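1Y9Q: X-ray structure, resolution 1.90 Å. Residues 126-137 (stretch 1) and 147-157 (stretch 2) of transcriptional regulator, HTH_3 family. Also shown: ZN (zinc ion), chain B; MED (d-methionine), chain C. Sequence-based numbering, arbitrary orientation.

Stretch 1, residues 126-137: VIEYIHVLEGIM
Stretch 2 147-157: ELQQGEHIRFF

The strand that begins at Ile127 runs antiparallel to strand 153-157 at 164°, both in extended conformation, their axes approaching to 4.7 Å; the stretches bury 1028 Å², both sides summed. Ile127 faces Phe157, Tyr129 faces Arg155 and His131 faces His153 as non-hydrogen-bonded pairs; between them Glu128 N donates to Phe156 O (3.0 Å), Phe156 N to Glu128 O (2.9 Å), Ile130 N to Ile154 O (2.8 Å) and Ile154 N to Ile130 O (3.0 Å).

Glu128, Ile130, Val132, Phe156 and Leu148 are buried. The p rotamer of Phe156 swings its ring back so that Glu128 CB covers one face, 4.1 Å from the ring centroid, while Ile130 CG1 meets the ring edge (4.0 Å to Phe156 CE2). Ile130 (m, m) fills the corner formed by Phe156 and Leu148, its CG2 4.0 Å from Leu148 CD1. Glu128 (m, t) binds zinc through OE2 (2.0 Å).

On the more exposed face, Arg155 (p, t, m) lays CB over the Tyr129 ring and its guanidinium over Ile127 CG2.

Between the pairs His131-His153 and Met137-Leu148 the register shifts by one; here stretch 2 makes a type II turn, Gln149-Glu152. At Gly151 (88/-20) a CB would jam against the preceding carbonyl O; its N donates to Val132 O (2.8 Å). Val132 (t) places CG2 3.6 Å from Leu148 CB. Gln150 NE2 reaches Leu133 O (2.8 Å), and selenomethionine Met137 pairs with Leu148 (Leu148 N to Met137 O, 2.7 Å).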

# COMPACT_ATOMS: atom_id res chain seq x y z
N VAL A 126 -16.66 -2.84 0.02
CA VAL A 126 -16.74 -1.39 0.20
C VAL A 126 -16.32 -0.72 -1.10
O VAL A 126 -15.29 -1.05 -1.67
CB VAL A 126 -15.84 -0.90 1.35
CG1 VAL A 126 -15.89 0.62 1.43
CG2 VAL A 126 -16.32 -1.50 2.66
N ILE A 127 -17.13 0.23 -1.56
CA ILE A 127 -16.88 0.93 -2.82
C ILE A 127 -16.65 2.43 -2.59
O ILE A 127 -17.29 3.05 -1.74
CB ILE A 127 -18.09 0.72 -3.77
CG1 ILE A 127 -18.15 -0.75 -4.20
CG2 ILE A 127 -18.02 1.67 -4.97
CD1 ILE A 127 -19.46 -1.15 -4.87
N GLU A 128 -15.72 3.01 -3.34
CA GLU A 128 -15.45 4.44 -3.21
C GLU A 128 -15.69 5.21 -4.49
O GLU A 128 -15.46 4.69 -5.58
CB GLU A 128 -14.01 4.69 -2.76
CG GLU A 128 -13.76 4.42 -1.29
CD GLU A 128 -12.37 4.84 -0.86
OE1 GLU A 128 -11.95 5.97 -1.20
OE2 GLU A 128 -11.70 4.05 -0.17
N TYR A 129 -16.17 6.44 -4.32
CA TYR A 129 -16.41 7.37 -5.42
C TYR A 129 -15.49 8.56 -5.16
O TYR A 129 -15.31 8.98 -4.01
CB TYR A 129 -17.85 7.88 -5.41
CG TYR A 129 -18.89 6.87 -5.82
CD1 TYR A 129 -19.45 6.92 -7.10
CD2 TYR A 129 -19.31 5.88 -4.94
CE1 TYR A 129 -20.43 6.01 -7.48
CE2 TYR A 129 -20.29 4.95 -5.32
CZ TYR A 129 -20.84 5.03 -6.59
OH TYR A 129 -21.81 4.13 -6.98
N ILE A 130 -14.93 9.11 -6.23
CA ILE A 130 -14.03 10.26 -6.13
C ILE A 130 -14.45 11.33 -7.13
O ILE A 130 -14.75 11.02 -8.28
CB ILE A 130 -12.56 9.86 -6.47
CG1 ILE A 130 -12.07 8.75 -5.54
CG2 ILE A 130 -11.66 11.08 -6.39
CD1 ILE A 130 -11.84 9.19 -4.11
N HIS A 131 -14.49 12.58 -6.68
CA HIS A 131 -14.84 13.70 -7.54
C HIS A 131 -13.87 14.83 -7.18
O HIS A 131 -13.88 15.33 -6.06
CB HIS A 131 -16.28 14.16 -7.30
CG HIS A 131 -16.78 15.14 -8.31
ND1 HIS A 131 -17.92 15.89 -8.12
CD2 HIS A 131 -16.28 15.52 -9.51
CE1 HIS A 131 -18.11 16.68 -9.16
NE2 HIS A 131 -17.12 16.48 -10.02
N VAL A 132 -13.01 15.19 -8.13
CA VAL A 132 -12.02 16.23 -7.89
C VAL A 132 -12.62 17.63 -7.92
O VAL A 132 -13.17 18.06 -8.94
CB VAL A 132 -10.87 16.15 -8.92
CG1 VAL A 132 -9.77 17.13 -8.55
CG2 VAL A 132 -10.31 14.73 -8.97
N LEU A 133 -12.52 18.34 -6.80
CA LEU A 133 -13.06 19.69 -6.71
C LEU A 133 -12.02 20.74 -7.12
O LEU A 133 -12.37 21.77 -7.69
CB LEU A 133 -13.52 19.97 -5.28
CG LEU A 133 -14.57 19.00 -4.70
CD1 LEU A 133 -14.91 19.40 -3.28
CD2 LEU A 133 -15.82 19.02 -5.57
N GLU A 134 -10.76 20.46 -6.84
CA GLU A 134 -9.69 21.39 -7.16
C GLU A 134 -8.35 20.69 -7.37
O GLU A 134 -8.03 19.72 -6.68
CB GLU A 134 -9.54 22.41 -6.03
CG GLU A 134 -8.54 23.53 -6.33
CD GLU A 134 -8.08 24.24 -5.08
OE1 GLU A 134 -8.94 24.59 -4.24
OE2 GLU A 134 -6.86 24.47 -4.94
N GLY A 135 -7.57 21.21 -8.32
CA GLY A 135 -6.26 20.65 -8.60
C GLY A 135 -6.22 19.38 -9.41
O GLY A 135 -7.20 18.99 -10.07
N ILE A 136 -5.07 18.73 -9.37
CA ILE A 136 -4.84 17.49 -10.09
C ILE A 136 -4.40 16.45 -9.05
O ILE A 136 -3.58 16.74 -8.19
CB ILE A 136 -3.72 17.66 -11.15
CG1 ILE A 136 -4.17 18.65 -12.22
CG2 ILE A 136 -3.37 16.31 -11.77
CD1 ILE A 136 -3.09 18.97 -13.24
N MSE A 137 -4.96 15.25 -9.14
CA MSE A 137 -4.63 14.20 -8.20
C MSE A 137 -4.61 12.86 -8.92
O MSE A 137 -5.01 12.77 -10.08
CB MSE A 137 -5.68 14.15 -7.08
CG MSE A 137 -6.99 13.51 -7.52
SE MSE A 137 -8.23 13.24 -6.08
CE MSE A 137 -7.25 11.88 -5.10
N GLU A 147 -4.91 9.28 -13.13
CA GLU A 147 -4.83 10.73 -12.94
C GLU A 147 -6.18 11.39 -13.19
O GLU A 147 -6.87 11.07 -14.17
CB GLU A 147 -3.77 11.33 -13.87
CG GLU A 147 -2.90 12.40 -13.21
CD GLU A 147 -1.72 12.84 -14.06
OE1 GLU A 147 -1.26 12.06 -14.93
OE2 GLU A 147 -1.23 13.97 -13.84
N LEU A 148 -6.55 12.30 -12.30
CA LEU A 148 -7.83 13.00 -12.39
C LEU A 148 -7.66 14.50 -12.22
O LEU A 148 -7.06 14.96 -11.24
CB LEU A 148 -8.77 12.49 -11.31
CG LEU A 148 -9.06 10.99 -11.25
CD1 LEU A 148 -9.83 10.67 -9.97
CD2 LEU A 148 -9.84 10.57 -12.47
N GLN A 149 -8.20 15.27 -13.16
CA GLN A 149 -8.13 16.72 -13.09
C GLN A 149 -9.42 17.24 -12.48
O GLN A 149 -10.36 16.47 -12.24
CB GLN A 149 -7.97 17.31 -14.49
CG GLN A 149 -6.75 16.80 -15.24
CD GLN A 149 -6.69 17.35 -16.65
OE1 GLN A 149 -6.66 18.57 -16.84
NE2 GLN A 149 -6.67 16.46 -17.63
N GLN A 150 -9.48 18.55 -12.24
CA GLN A 150 -10.67 19.16 -11.66
C GLN A 150 -11.92 18.76 -12.43
O GLN A 150 -11.94 18.80 -13.66
CB GLN A 150 -10.54 20.69 -11.66
CG GLN A 150 -11.78 21.40 -11.12
CD GLN A 150 -11.63 22.91 -11.03
OE1 GLN A 150 -11.28 23.57 -12.00
NE2 GLN A 150 -11.91 23.46 -9.86
N GLY A 151 -12.95 18.35 -11.70
CA GLY A 151 -14.20 17.95 -12.34
C GLY A 151 -14.27 16.49 -12.73
O GLY A 151 -15.36 15.96 -12.93
N GLU A 152 -13.12 15.84 -12.86
CA GLU A 152 -13.11 14.43 -13.24
C GLU A 152 -13.53 13.57 -12.05
O GLU A 152 -13.42 13.98 -10.89
CB GLU A 152 -11.73 14.03 -13.78
CG GLU A 152 -11.31 14.91 -14.96
CD GLU A 152 -10.23 14.29 -15.82
OE1 GLU A 152 -9.19 13.87 -15.27
OE2 GLU A 152 -10.41 14.23 -17.05
N HIS A 153 -14.01 12.36 -12.35
CA HIS A 153 -14.49 11.47 -11.31
C HIS A 153 -14.26 10.02 -11.66
O HIS A 153 -14.02 9.69 -12.82
CB HIS A 153 -15.98 11.72 -11.11
CG HIS A 153 -16.74 11.80 -12.40
ND1 HIS A 153 -17.06 10.68 -13.15
CD2 HIS A 153 -17.19 12.86 -13.11
CE1 HIS A 153 -17.66 11.06 -14.26
NE2 HIS A 153 -17.76 12.38 -14.26
N ILE A 154 -14.33 9.16 -10.66
CA ILE A 154 -14.12 7.73 -10.89
C ILE A 154 -14.58 6.98 -9.64
O ILE A 154 -14.68 7.56 -8.56
CB ILE A 154 -12.61 7.46 -11.13
CG1 ILE A 154 -12.41 6.11 -11.82
CG2 ILE A 154 -11.86 7.50 -9.81
CD1 ILE A 154 -10.97 5.87 -12.24
N ARG A 155 -14.88 5.69 -9.80
CA ARG A 155 -15.25 4.87 -8.66
C ARG A 155 -14.47 3.58 -8.75
O ARG A 155 -14.05 3.18 -9.84
CB ARG A 155 -16.76 4.60 -8.60
CG ARG A 155 -17.39 3.95 -9.82
CD ARG A 155 -18.67 3.21 -9.43
NE ARG A 155 -18.38 1.85 -9.00
CZ ARG A 155 -19.26 1.01 -8.47
NH1 ARG A 155 -20.52 1.39 -8.26
NH2 ARG A 155 -18.90 -0.23 -8.17
N PHE A 156 -14.26 2.93 -7.62
CA PHE A 156 -13.49 1.69 -7.60
C PHE A 156 -13.81 0.86 -6.37
O PHE A 156 -14.33 1.36 -5.38
CB PHE A 156 -11.99 2.01 -7.63
CG PHE A 156 -11.50 2.77 -6.43
CD1 PHE A 156 -10.95 2.09 -5.34
CD2 PHE A 156 -11.59 4.16 -6.38
CE1 PHE A 156 -10.49 2.79 -4.22
CE2 PHE A 156 -11.14 4.87 -5.27
CZ PHE A 156 -10.59 4.18 -4.19
N PHE A 157 -13.50 -0.43 -6.45
CA PHE A 157 -13.72 -1.33 -5.32
C PHE A 157 -12.53 -1.06 -4.41
O PHE A 157 -11.38 -1.26 -4.80
CB PHE A 157 -13.74 -2.78 -5.80
CG PHE A 157 -14.95 -3.11 -6.62
CD1 PHE A 157 -16.19 -3.28 -6.02
CD2 PHE A 157 -14.87 -3.19 -8.01
CE1 PHE A 157 -17.33 -3.53 -6.78
CE2 PHE A 157 -16.00 -3.43 -8.78
CZ PHE A 157 -17.24 -3.61 -8.16
ZN ZN B . -10.10 4.47 1.04
N MED C . -11.24 6.05 2.12
CA MED C . -10.32 6.80 3.02
C MED C . -8.92 6.19 3.00
O MED C . -8.63 5.20 2.32
CB MED C . -10.30 8.29 2.58
CG MED C . -9.45 9.29 3.34
SD MED C . -10.23 9.44 4.98
CE MED C . -11.79 10.12 4.61
OXT MED C . -8.03 6.69 3.70
O HOH W 1 -7.38 20.60 -12.31